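Local atomic coordinates of glucokinase (Leishmania braziliensis MHOM/BR/75/M2904, PDB entry 6EDI), a protein that probably phosphorylates D-glucose at the expense of ATP, as a dimeric glucokinase of the actin-like ATPase clan, captured here in an open conformation. Residues 79-88 and 132-143; 234-242 and 271-279. All blocks are in the same frame, centred on the assembly; numbering follows the deposited sequence.

Contact 1 and contact 2 lie in different halves of the two-lobed glucokinase fold, in series along the chain: both segments of contact 1 precede those of contact 2 in the sequence. Their centres are about 32 Å apart, with nearest atoms about 15 Å apart, so neither touches the other. Contact 1 lays the start of helix 84-98 and the chain around strand 137-138 against the mixed sheet that includes strands 41-48, 51-58 and 152-156. Contact 2 joins two loops flanking helix 245-259, beyond strand 227-233, outermost within this chain in the second large sheet, and borders the second subunit of the dimer. Contact 1 is touched by no other chain of the assembly.

Contact 1. Residues 79-88 and 132-143; sequences SDIRQLLEFF and NLKGIARLVDYP
In the N-terminal lobe of this actin-like ATPase fold, the loop leading into helix 84-98 forms a single beta bridge, Asp80 with Lys134. Lys134 N donates to Ser79 O (2.7 Å), and Ile81 N returns the link to Lys134 O (2.9 Å). Asp80 also makes an Asx turn, its OD1 accepting from Arg82 N above the carboxylate plane. Arg82 NE donates to Asp80 OD1 at 2.9 Å, on its syn lone pair, with the oxygen in the guanidinium plane, while NH2 forms a salt bridge with OD2; Lys78 adds a second charged partner to Asp80. Thus held, the guanidinium lies with one face over Gly135 CA. With Ile81 CG1 anti to the backbone N (chi1 -161°), that atom rests against Ala137 CB, and CG2 packs on the backbone of 135-137. Ile81, Leu84 and Phe88 rest on strand 41-48. Further along, Phe88 points its edge at the face of Tyr142, planes at 76°, with CE2 over the ring centre, as Leu85 CD1 touches the Tyr142 edge at CE1 (3.5 Å). Pro143 CG presses on Phe88 CB. At the far end of the tyrosine, a water in the ring plane joins Tyr142 OH (2.7 Å) to Ile81 O (2.7 Å).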
# COMPACT_ATOMS: atom_id res chain seq x y z
N SER A 79 4.50 0.32 33.47
CA SER A 79 4.49 -0.54 32.28
C SER A 79 3.12 -0.49 31.61
O SER A 79 2.57 -1.53 31.23
CB SER A 79 4.87 -1.98 32.64
OG SER A 79 6.20 -2.06 33.11
N ASP A 80 2.58 0.72 31.47
CA ASP A 80 1.20 0.93 31.07
C ASP A 80 1.10 2.13 30.12
O ASP A 80 1.50 3.24 30.49
CB ASP A 80 0.33 1.16 32.32
CG ASP A 80 -1.16 1.25 32.02
OD1 ASP A 80 -1.55 1.54 30.87
OD2 ASP A 80 -1.96 1.05 32.96
N ILE A 81 0.54 1.90 28.93
CA ILE A 81 0.47 2.92 27.88
C ILE A 81 -0.40 4.12 28.27
O ILE A 81 -0.22 5.22 27.74
CB ILE A 81 -0.05 2.33 26.54
CG1 ILE A 81 0.31 3.24 25.36
CG2 ILE A 81 -1.55 2.08 26.59
CD1 ILE A 81 1.79 3.34 25.12
N ARG A 82 -1.35 3.90 29.18
CA ARG A 82 -2.26 4.95 29.61
C ARG A 82 -1.53 5.99 30.46
O ARG A 82 -2.04 7.08 30.70
CB ARG A 82 -3.44 4.35 30.38
CG ARG A 82 -4.33 3.46 29.51
CD ARG A 82 -5.22 2.54 30.34
NE ARG A 82 -4.45 1.51 31.03
CZ ARG A 82 -5.00 0.50 31.70
NH1 ARG A 82 -6.31 0.38 31.77
NH2 ARG A 82 -4.22 -0.39 32.31
N GLN A 83 -0.32 5.65 30.90
CA GLN A 83 0.52 6.61 31.62
C GLN A 83 0.92 7.80 30.74
O GLN A 83 1.36 8.83 31.26
CB GLN A 83 1.75 5.92 32.22
CG GLN A 83 2.52 6.78 33.23
CD GLN A 83 3.55 5.99 34.04
OE1 GLN A 83 3.85 4.83 33.74
NE2 GLN A 83 4.08 6.62 35.09
N LEU A 84 0.75 7.69 29.42
CA LEU A 84 0.99 8.85 28.55
C LEU A 84 0.14 10.03 29.01
O LEU A 84 0.58 11.17 28.95
CB LEU A 84 0.71 8.52 27.08
CG LEU A 84 1.59 7.44 26.43
CD1 LEU A 84 1.38 7.39 24.94
CD2 LEU A 84 3.04 7.72 26.70
N LEU A 85 -1.07 9.75 29.50
CA LEU A 85 -1.99 10.81 29.93
C LEU A 85 -1.40 11.64 31.06
O LEU A 85 -1.50 12.87 31.06
CB LEU A 85 -3.35 10.23 30.35
CG LEU A 85 -4.38 10.02 29.24
CD1 LEU A 85 -3.91 8.95 28.28
CD2 LEU A 85 -5.75 9.66 29.80
N GLU A 86 -0.79 10.97 32.03
CA GLU A 86 -0.10 11.66 33.10
C GLU A 86 0.96 12.57 32.52
O GLU A 86 1.06 13.73 32.90
CB GLU A 86 0.55 10.65 34.04
CG GLU A 86 -0.38 9.57 34.51
CD GLU A 86 0.13 8.86 35.73
OE1 GLU A 86 1.30 9.10 36.11
OE2 GLU A 86 -0.64 8.07 36.31
N PHE A 87 1.73 12.03 31.58
CA PHE A 87 2.85 12.77 31.00
C PHE A 87 2.37 14.02 30.26
O PHE A 87 2.93 15.11 30.44
CB PHE A 87 3.67 11.89 30.05
CG PHE A 87 4.23 10.65 30.70
CD1 PHE A 87 4.46 10.60 32.06
CD2 PHE A 87 4.52 9.53 29.92
CE1 PHE A 87 4.96 9.45 32.66
CE2 PHE A 87 5.03 8.37 30.50
CZ PHE A 87 5.26 8.33 31.88
N PHE A 88 1.34 13.87 29.43
CA PHE A 88 0.82 15.01 28.69
C PHE A 88 0.32 16.09 29.66
O PHE A 88 0.54 17.28 29.45
CB PHE A 88 -0.29 14.59 27.74
CG PHE A 88 0.15 13.60 26.70
CD1 PHE A 88 1.47 13.57 26.27
CD2 PHE A 88 -0.76 12.69 26.17
CE1 PHE A 88 1.88 12.63 25.31
CE2 PHE A 88 -0.36 11.76 25.23
CZ PHE A 88 0.96 11.73 24.79
N ASN A 132 4.41 -6.01 25.86
CA ASN A 132 5.12 -5.72 27.11
C ASN A 132 4.60 -4.51 27.92
O ASN A 132 5.17 -4.13 28.95
CB ASN A 132 6.64 -5.64 26.89
CG ASN A 132 7.08 -4.44 26.06
OD1 ASN A 132 6.39 -3.42 26.01
ND2 ASN A 132 8.24 -4.55 25.42
N LEU A 133 3.52 -3.90 27.44
CA LEU A 133 2.88 -2.81 28.16
C LEU A 133 1.42 -3.15 28.35
O LEU A 133 0.85 -3.94 27.58
CB LEU A 133 3.01 -1.48 27.40
CG LEU A 133 4.39 -0.87 27.23
CD1 LEU A 133 4.34 0.31 26.29
CD2 LEU A 133 4.91 -0.44 28.59
N LYS A 134 0.82 -2.55 29.37
CA LYS A 134 -0.60 -2.71 29.65
C LYS A 134 -1.42 -1.63 28.95
O LYS A 134 -0.91 -0.56 28.64
CB LYS A 134 -0.80 -2.57 31.16
CG LYS A 134 -2.02 -3.26 31.67
CD LYS A 134 -1.65 -4.32 32.69
CE LYS A 134 -2.54 -5.54 32.52
NZ LYS A 134 -3.96 -5.14 32.28
N GLY A 135 -2.70 -1.91 28.71
CA GLY A 135 -3.62 -0.86 28.33
C GLY A 135 -3.74 -0.61 26.84
O GLY A 135 -2.99 -1.16 26.03
N ILE A 136 -4.70 0.24 26.50
CA ILE A 136 -4.90 0.68 25.12
C ILE A 136 -4.68 2.18 25.03
O ILE A 136 -5.14 2.94 25.89
CB ILE A 136 -6.32 0.31 24.64
CG1 ILE A 136 -6.56 -1.19 24.82
CG2 ILE A 136 -6.54 0.76 23.19
CD1 ILE A 136 -5.58 -2.08 24.09
N ALA A 137 -3.93 2.61 24.02
CA ALA A 137 -3.79 4.04 23.73
C ALA A 137 -5.00 4.46 22.93
O ALA A 137 -5.27 3.90 21.87
CB ALA A 137 -2.53 4.30 22.94
N ARG A 138 -5.75 5.43 23.45
CA ARG A 138 -6.87 5.99 22.70
C ARG A 138 -6.61 7.47 22.47
O ARG A 138 -6.53 8.24 23.42
CB ARG A 138 -8.19 5.76 23.44
CG ARG A 138 -8.48 4.29 23.67
CD ARG A 138 -9.84 4.01 24.31
NE ARG A 138 -10.01 2.58 24.56
CZ ARG A 138 -9.37 1.92 25.52
NH1 ARG A 138 -8.53 2.57 26.31
NH2 ARG A 138 -9.57 0.62 25.69
N LEU A 139 -6.48 7.85 21.20
CA LEU A 139 -6.16 9.22 20.82
C LEU A 139 -7.16 10.23 21.41
O LEU A 139 -6.78 11.32 21.85
CB LEU A 139 -6.12 9.35 19.30
CG LEU A 139 -5.85 10.76 18.77
CD1 LEU A 139 -4.43 11.16 19.07
CD2 LEU A 139 -6.14 10.85 17.27
N VAL A 140 -8.43 9.84 21.43
CA VAL A 140 -9.50 10.71 21.93
C VAL A 140 -9.32 11.10 23.41
O VAL A 140 -9.80 12.16 23.84
CB VAL A 140 -10.88 10.06 21.71
CG1 VAL A 140 -11.05 8.86 22.62
CG2 VAL A 140 -12.00 11.07 21.92
N ASP A 141 -8.62 10.28 24.19
CA ASP A 141 -8.39 10.59 25.60
C ASP A 141 -7.31 11.65 25.82
O ASP A 141 -7.11 12.12 26.95
CB ASP A 141 -8.03 9.33 26.39
CG ASP A 141 -9.20 8.37 26.53
OD1 ASP A 141 -10.33 8.73 26.15
OD2 ASP A 141 -8.97 7.25 27.04
N TYR A 142 -6.61 12.01 24.75
CA TYR A 142 -5.43 12.87 24.86
C TYR A 142 -5.80 14.34 24.90
O TYR A 142 -6.80 14.75 24.31
CB TYR A 142 -4.47 12.62 23.69
CG TYR A 142 -3.82 11.25 23.70
CD1 TYR A 142 -3.98 10.38 24.78
CD2 TYR A 142 -3.04 10.84 22.63
CE1 TYR A 142 -3.39 9.14 24.79
CE2 TYR A 142 -2.44 9.60 22.63
CZ TYR A 142 -2.62 8.76 23.71
OH TYR A 142 -2.02 7.52 23.71
N PRO A 143 -4.98 15.15 25.62
CA PRO A 143 -5.13 16.60 25.76
C PRO A 143 -5.25 17.32 24.43
O PRO A 143 -4.30 17.33 23.66
CB PRO A 143 -3.80 17.01 26.39
CG PRO A 143 -3.41 15.85 27.21
CD PRO A 143 -3.87 14.63 26.44
O HOH W 1 -2.08 6.22 26.04

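Contact 2. Residues 234-242 and 271-279; sequences ECGSLSMSW and VAPIWEAAS
Three backbone hydrogen bonds tie 234-242 to 271-279. Glu276 N donates to Gly236 O in the carbonyl plane, on a lone pair (2.8 Å). Trp275 N reaches Leu238 O nearly head-on (2.9 Å), and Met240 N does the same to Pro273 O, at an N-H...O angle of 171°. The last two flank a lone beta bridge between Ser239 and Ile274.

Apolar contacts centre on the Trp275 indole. Met240 CA sits over one face, a CH-pi contact 3.8 Å from the centroid of the five-membered ring, and SD lies above the six-membered ring at a longer 5.3 Å, a Met-aromatic contact. The methionine chain runs extended through chi2 and bends at chi3 (74°), where SD and CE meet Ala278 CB and SD also touches Pro273 CG. Leu238 CG approaches the indole edge in plane, 3.6 Å from Trp275 CD1.

In the C-terminal lobe of the actin-like ATPase fold, these loops, each with a short 3-10 turn (235-237 and 275-278), flank helix 245-259 in the sequence. That helix packs on Met240, Pro273 and Ala278, while helix 317-341 touches Trp275. The 234-242 loop also belongs to the dimer interface, its Met240 backbone bonding to the second subunit.

Polar side chains are served partly through water. One water accepts from Trp275 NE1 (3.0 Å) in the indole plane and donates to Ser241 OG, which meets the indole edge at CZ2 and also bonds Glu336 of the same chain. Ser239 OG is held chiefly by a hydrogen bond to Glu336 OE2 of the second subunit, and a water joins it to Ala272 O. Ser237 O, buried against Ile274 CG2 at 3.5 Å, has no polar partner.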
# COMPACT_ATOMS: atom_id res chain seq x y z
N GLU A 234 2.94 -4.31 6.73
CA GLU A 234 3.56 -5.52 7.29
C GLU A 234 4.26 -6.36 6.22
O GLU A 234 4.08 -7.58 6.16
CB GLU A 234 2.52 -6.39 8.04
CG GLU A 234 1.71 -5.66 9.12
CD GLU A 234 2.57 -5.16 10.28
OE1 GLU A 234 3.72 -5.65 10.47
OE2 GLU A 234 2.10 -4.28 11.01
N CYS A 235 5.08 -5.71 5.40
CA CYS A 235 5.76 -6.37 4.30
C CYS A 235 6.82 -7.38 4.77
O CYS A 235 7.11 -8.35 4.07
CB CYS A 235 6.38 -5.34 3.35
SG CYS A 235 5.16 -4.30 2.46
N GLY A 236 7.38 -7.16 5.95
CA GLY A 236 8.31 -8.13 6.53
C GLY A 236 7.62 -9.46 6.77
O GLY A 236 8.29 -10.50 6.87
N SER A 237 6.29 -9.43 6.85
CA SER A 237 5.49 -10.62 7.17
C SER A 237 4.92 -11.29 5.93
O SER A 237 4.13 -12.25 6.02
CB SER A 237 4.37 -10.28 8.15
OG SER A 237 4.90 -9.84 9.39
N LEU A 238 5.34 -10.80 4.77
CA LEU A 238 5.05 -11.48 3.51
C LEU A 238 5.90 -12.76 3.44
O LEU A 238 7.08 -12.75 3.82
CB LEU A 238 5.33 -10.52 2.35
CG LEU A 238 5.68 -10.92 0.92
CD1 LEU A 238 4.51 -11.49 0.16
CD2 LEU A 238 6.24 -9.68 0.19
N SER A 239 5.30 -13.85 2.98
CA SER A 239 6.03 -15.09 2.76
C SER A 239 7.20 -14.91 1.80
O SER A 239 7.11 -14.16 0.84
CB SER A 239 5.11 -16.17 2.20
OG SER A 239 3.98 -16.33 3.02
N MET A 240 8.32 -15.61 2.06
CA MET A 240 9.41 -15.62 1.09
C MET A 240 8.95 -16.16 -0.27
O MET A 240 8.05 -17.00 -0.34
CB MET A 240 10.61 -16.43 1.60
CG MET A 240 11.31 -15.77 2.77
SD MET A 240 12.79 -16.65 3.28
CE MET A 240 13.92 -16.20 1.95
N SER A 241 9.57 -15.65 -1.33
CA SER A 241 9.21 -16.00 -2.69
C SER A 241 9.65 -17.42 -3.02
O SER A 241 10.61 -17.94 -2.45
CB SER A 241 9.87 -15.03 -3.67
OG SER A 241 9.34 -13.72 -3.53
N TRP A 242 8.94 -18.06 -3.94
CA TRP A 242 9.34 -19.37 -4.39
C TRP A 242 10.72 -19.32 -5.06
O TRP A 242 11.10 -18.31 -5.65
CB TRP A 242 8.28 -19.96 -5.33
CG TRP A 242 8.57 -21.36 -5.72
CD1 TRP A 242 8.14 -22.51 -5.10
CD2 TRP A 242 9.35 -21.77 -6.83
NE1 TRP A 242 8.64 -23.61 -5.77
CE2 TRP A 242 9.38 -23.18 -6.84
CE3 TRP A 242 10.04 -21.07 -7.83
CZ2 TRP A 242 10.06 -23.90 -7.81
CZ3 TRP A 242 10.72 -21.79 -8.79
CH2 TRP A 242 10.74 -23.19 -8.77
N VAL A 271 5.63 -24.85 5.40
CA VAL A 271 5.09 -23.49 5.38
C VAL A 271 6.22 -22.47 5.14
O VAL A 271 7.19 -22.46 5.89
CB VAL A 271 4.45 -23.14 6.74
CG1 VAL A 271 3.70 -21.81 6.65
CG2 VAL A 271 3.51 -24.25 7.21
N ALA A 272 6.07 -21.61 4.13
CA ALA A 272 7.08 -20.58 3.83
C ALA A 272 7.36 -19.71 5.06
O ALA A 272 6.44 -19.39 5.81
CB ALA A 272 6.64 -19.71 2.68
N PRO A 273 8.63 -19.36 5.29
CA PRO A 273 8.89 -18.45 6.41
C PRO A 273 8.69 -17.04 5.89
O PRO A 273 8.69 -16.87 4.67
CB PRO A 273 10.36 -18.71 6.74
CG PRO A 273 10.98 -19.15 5.44
CD PRO A 273 9.87 -19.79 4.61
N ILE A 274 8.52 -16.06 6.77
CA ILE A 274 8.31 -14.70 6.30
C ILE A 274 9.65 -14.04 5.95
O ILE A 274 10.70 -14.46 6.47
CB ILE A 274 7.50 -13.87 7.30
CG1 ILE A 274 8.26 -13.70 8.63
CG2 ILE A 274 6.19 -14.56 7.58
CD1 ILE A 274 7.45 -12.91 9.67
N TRP A 275 9.63 -13.05 5.06
CA TRP A 275 10.86 -12.38 4.64
C TRP A 275 11.65 -11.84 5.82
O TRP A 275 12.88 -11.84 5.79
CB TRP A 275 10.54 -11.21 3.71
CG TRP A 275 10.34 -11.60 2.28
CD1 TRP A 275 9.17 -11.63 1.60
CD2 TRP A 275 11.36 -11.99 1.34
NE1 TRP A 275 9.38 -12.02 0.30
CE2 TRP A 275 10.72 -12.25 0.11
CE3 TRP A 275 12.75 -12.15 1.42
CZ2 TRP A 275 11.42 -12.66 -1.03
CZ3 TRP A 275 13.45 -12.55 0.29
CH2 TRP A 275 12.78 -12.81 -0.93
N GLU A 276 10.94 -11.37 6.83
CA GLU A 276 11.57 -10.83 8.04
C GLU A 276 12.55 -11.83 8.65
O GLU A 276 13.62 -11.45 9.13
CB GLU A 276 10.49 -10.47 9.07
CG GLU A 276 10.99 -10.33 10.51
CD GLU A 276 9.90 -9.88 11.45
OE1 GLU A 276 9.28 -10.74 12.10
OE2 GLU A 276 9.65 -8.66 11.53
N ALA A 277 12.17 -13.10 8.62
CA ALA A 277 12.98 -14.14 9.26
C ALA A 277 14.33 -14.35 8.58
O ALA A 277 15.25 -14.89 9.18
CB ALA A 277 12.20 -15.44 9.33
N ALA A 278 14.46 -13.92 7.33
CA ALA A 278 15.72 -14.03 6.60
C ALA A 278 16.49 -12.72 6.54
O ALA A 278 17.51 -12.65 5.87
CB ALA A 278 15.46 -14.54 5.16
N SER A 279 16.02 -11.70 7.24
CA SER A 279 16.61 -10.37 7.11
C SER A 279 16.77 -9.62 8.44
O SER A 279 17.23 -8.48 8.46
CB SER A 279 15.80 -9.54 6.09
OG SER A 279 14.41 -9.64 6.36
O HOH W 2 5.91 -10.45 11.77
O HOH W 3 3.82 -18.48 4.69
O HOH W 4 7.32 -12.92 -1.76